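Probable sugar ABC transporter, sugar-binding protein (Streptococcus pneumoniae, PDB 2W7Y) binds the blood group A-trisaccharide as a solute-binding protein and probably delivers such glycans to an ABC transporter for uptake. Local coordinates at residues 210-215 and 386-391. Residues are numbered along the deposited sequence; the frame is centred on the assembly and turned at random.
Sequences LFNTVL and PTVSDV
Asn212 on the helical segment 210-215 faces Val388, the first residue of a short helix, with the two CA atoms 6.5 Å apart, the closest CA pair between the segments. The pairing illustrates how one buried side-chain amide can read the backbone of a helix start. CG of Asn212 lies anti to its own backbone N (chi1 -150°), which carries the amide across the gap to the turn at 386-388. There both ends of the group are used: OD1 accepts from Val388 N at 3.0 Å, the donor tilted about 35° out of the carbonyl plane, while ND2 donates to Pro386 O at 2.9 Å and stays closer to the plane of that carbonyl. Both bonds are moderately bent, and gripping the amide at both ends fixes its rotation. Thr387 lies between the two bonded residues, its CA 3.2 Å from Asn212 OD1 and its side chain about 7 Å from the bound N-acetylgalactosamine. That side chain is the N-cap of the new helix, OG1 accepting from Asp390 N at 3.3 Å, so the helix start is held by its cap and by the asparagine. Val388 CG2 lies beside the amide oxygen and makes the apolar contact with Phe211 CD2, 4.4 Å away, the methyl near the ring plane at its edge. Phe211 also packs on helix 237-252, edge-to-face with Phe239, while Thr387 touches Ile304 of strand 302-306, the parallel neighbour of strand 383-385. The two amide bonds of Asn212 thus join helix 207-215 to the turn leading from strand 383-385 into helix 388-392.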
ATOM      1  N   LEU A 210      -5.119   5.691   8.840  1.00 23.06           N
ATOM      2  CA  LEU A 210      -6.097   5.936   9.902  1.00 22.99           C
ATOM      3  C   LEU A 210      -7.404   6.505   9.349  1.00 23.02           C
ATOM      4  O   LEU A 210      -8.483   6.087   9.767  1.00 23.08           O
ATOM      5  CB  LEU A 210      -5.525   6.856  10.984  1.00 23.07           C
ATOM      6  CG  LEU A 210      -4.465   6.298  11.947  1.00 22.72           C
ATOM      7  CD1 LEU A 210      -3.958   7.396  12.869  1.00 21.87           C
ATOM      8  CD2 LEU A 210      -5.005   5.125  12.758  1.00 22.45           C
ATOM      9  N   PHE A 211      -7.299   7.449   8.413  1.00 23.11           N
ATOM     10  CA  PHE A 211      -8.466   8.012   7.719  1.00 23.17           C
ATOM     11  C   PHE A 211      -9.196   6.947   6.892  1.00 23.22           C
ATOM     12  O   PHE A 211     -10.420   6.834   6.960  1.00 23.21           O
ATOM     13  CB  PHE A 211      -8.057   9.194   6.826  1.00 23.10           C
ATOM     14  CG  PHE A 211      -9.187   9.748   5.978  1.00 23.21           C
ATOM     15  CD1 PHE A 211     -10.138  10.609   6.528  1.00 23.11           C
ATOM     16  CD2 PHE A 211      -9.291   9.415   4.627  1.00 22.91           C
ATOM     17  CE1 PHE A 211     -11.185  11.120   5.742  1.00 23.13           C
ATOM     18  CE2 PHE A 211     -10.326   9.922   3.837  1.00 23.10           C
ATOM     19  CZ  PHE A 211     -11.274  10.777   4.393  1.00 22.98           C
ATOM     20  N   ASN A 212      -8.427   6.185   6.116  1.00 23.10           N
ATOM     21  CA  ASN A 212      -8.937   5.118   5.261  1.00 23.12           C
ATOM     22  C   ASN A 212      -9.773   4.105   6.033  1.00 23.11           C
ATOM     23  O   ASN A 212     -10.838   3.681   5.571  1.00 23.04           O
ATOM     24  CB  ASN A 212      -7.757   4.393   4.604  1.00 23.26           C
ATOM     25  CG  ASN A 212      -8.090   3.810   3.235  1.00 23.27           C
ATOM     26  OD1 ASN A 212      -7.227   3.766   2.364  1.00 23.92           O
ATOM     27  ND2 ASN A 212      -9.320   3.344   3.045  1.00 23.40           N
ATOM     28  N   THR A 213      -9.284   3.731   7.214  1.00 23.08           N
ATOM     29  CA  THR A 213      -9.916   2.688   8.015  1.00 22.98           C
ATOM     30  C   THR A 213     -11.054   3.189   8.903  1.00 23.00           C
ATOM     31  O   THR A 213     -12.010   2.448   9.143  1.00 22.92           O
ATOM     32  CB  THR A 213      -8.886   1.873   8.840  1.00 22.88           C
ATOM     33  OG1 THR A 213      -8.043   2.753   9.599  1.00 23.19           O
ATOM     34  CG2 THR A 213      -8.022   1.033   7.921  1.00 22.64           C
ATOM     35  N   VAL A 214     -10.965   4.431   9.379  1.00 23.09           N
ATOM     36  CA  VAL A 214     -12.015   4.992  10.244  1.00 23.34           C
ATOM     37  C   VAL A 214     -13.263   5.334   9.433  1.00 23.51           C
ATOM     38  O   VAL A 214     -14.379   5.306   9.953  1.00 23.80           O
ATOM     39  CB  VAL A 214     -11.524   6.198  11.116  1.00 23.33           C
ATOM     40  CG1 VAL A 214     -11.439   7.491  10.308  1.00 23.32           C
ATOM     41  CG2 VAL A 214     -12.429   6.385  12.334  1.00 23.23           C
ATOM     42  N   LEU A 215     -13.063   5.638   8.154  1.00 23.63           N
ATOM     43  CA  LEU A 215     -14.159   5.833   7.220  1.00 23.61           C
ATOM     44  C   LEU A 215     -14.916   4.514   7.028  1.00 23.62           C
ATOM     45  O   LEU A 215     -16.144   4.503   6.963  1.00 23.86           O
ATOM     46  CB  LEU A 215     -13.624   6.371   5.887  1.00 23.60           C
ATOM     47  CG  LEU A 215     -14.580   7.025   4.883  1.00 23.63           C
ATOM     48  CD1 LEU A 215     -15.205   8.304   5.432  1.00 23.37           C
ATOM     49  CD2 LEU A 215     -13.840   7.315   3.592  1.00 23.87           C
ATOM     50  N   PRO A 386     -10.593  -0.786   0.493  1.00 23.13           N
ATOM     51  CA  PRO A 386      -9.484  -0.557  -0.429  1.00 23.13           C
ATOM     52  C   PRO A 386      -8.760   0.746  -0.080  1.00 23.08           C
ATOM     53  O   PRO A 386      -9.255   1.529   0.733  1.00 23.21           O
ATOM     54  CB  PRO A 386     -10.179  -0.443  -1.788  1.00 22.96           C
ATOM     55  CG  PRO A 386     -11.517   0.131  -1.473  1.00 23.10           C
ATOM     56  CD  PRO A 386     -11.879  -0.323  -0.071  1.00 23.19           C
ATOM     57  N   THR A 387      -7.600   0.980  -0.681  1.00 23.07           N
ATOM     58  CA  THR A 387      -6.865   2.219  -0.420  1.00 23.20           C
ATOM     59  C   THR A 387      -7.519   3.382  -1.152  1.00 23.39           C
ATOM     60  O   THR A 387      -8.018   3.218  -2.275  1.00 23.44           O
ATOM     61  CB  THR A 387      -5.389   2.143  -0.851  1.00 23.01           C
ATOM     62  OG1 THR A 387      -5.317   1.752  -2.227  1.00 23.40           O
ATOM     63  CG2 THR A 387      -4.615   1.159   0.006  1.00 22.91           C
ATOM     64  N   VAL A 388      -7.519   4.546  -0.502  1.00 23.31           N
ATOM     65  CA  VAL A 388      -7.928   5.811  -1.117  1.00 23.37           C
ATOM     66  C   VAL A 388      -7.292   5.972  -2.504  1.00 23.42           C
ATOM     67  O   VAL A 388      -7.964   6.374  -3.458  1.00 23.55           O
ATOM     68  CB  VAL A 388      -7.563   7.026  -0.207  1.00 23.38           C
ATOM     69  CG1 VAL A 388      -7.591   8.342  -0.985  1.00 23.43           C
ATOM     70  CG2 VAL A 388      -8.494   7.095   1.002  1.00 23.19           C
ATOM     71  N   SER A 389      -6.008   5.632  -2.598  1.00 23.24           N
ATOM     72  CA  SER A 389      -5.245   5.712  -3.840  1.00 23.33           C
ATOM     73  C   SER A 389      -5.840   4.892  -4.987  1.00 23.20           C
ATOM     74  O   SER A 389      -5.894   5.362  -6.119  1.00 23.25           O
ATOM     75  CB  SER A 389      -3.798   5.278  -3.586  1.00 23.40           C
ATOM     76  OG  SER A 389      -2.967   5.633  -4.676  1.00 24.38           O
ATOM     77  N   ASP A 390      -6.282   3.671  -4.687  1.00 23.36           N
ATOM     78  CA  ASP A 390      -6.834   2.761  -5.697  1.00 23.21           C
ATOM     79  C   ASP A 390      -8.173   3.236  -6.237  1.00 23.11           C
ATOM     80  O   ASP A 390      -8.413   3.223  -7.448  1.00 22.99           O
ATOM     81  CB  ASP A 390      -6.986   1.346  -5.123  1.00 23.28           C
ATOM     82  CG  ASP A 390      -5.700   0.534  -5.199  1.00 23.69           C
ATOM     83  OD1 ASP A 390      -5.728  -0.647  -4.795  1.00 24.52           O
ATOM     84  OD2 ASP A 390      -4.667   1.063  -5.665  1.00 23.32           O
ATOM     85  N   VAL A 391      -9.036   3.666  -5.326  1.00 23.06           N
ATOM     86  CA  VAL A 391     -10.421   3.966  -5.651  1.00 23.13           C
ATOM     87  C   VAL A 391     -10.637   5.445  -6.026  1.00 23.08           C
ATOM     88  O   VAL A 391     -11.469   5.755  -6.881  1.00 22.92           O
ATOM     89  CB  VAL A 391     -11.379   3.465  -4.514  1.00 23.11           C
ATOM     90  CG1 VAL A 391     -11.133   4.210  -3.192  1.00 23.43           C
ATOM     91  CG2 VAL A 391     -12.839   3.544  -4.937  1.00 23.12           C
TER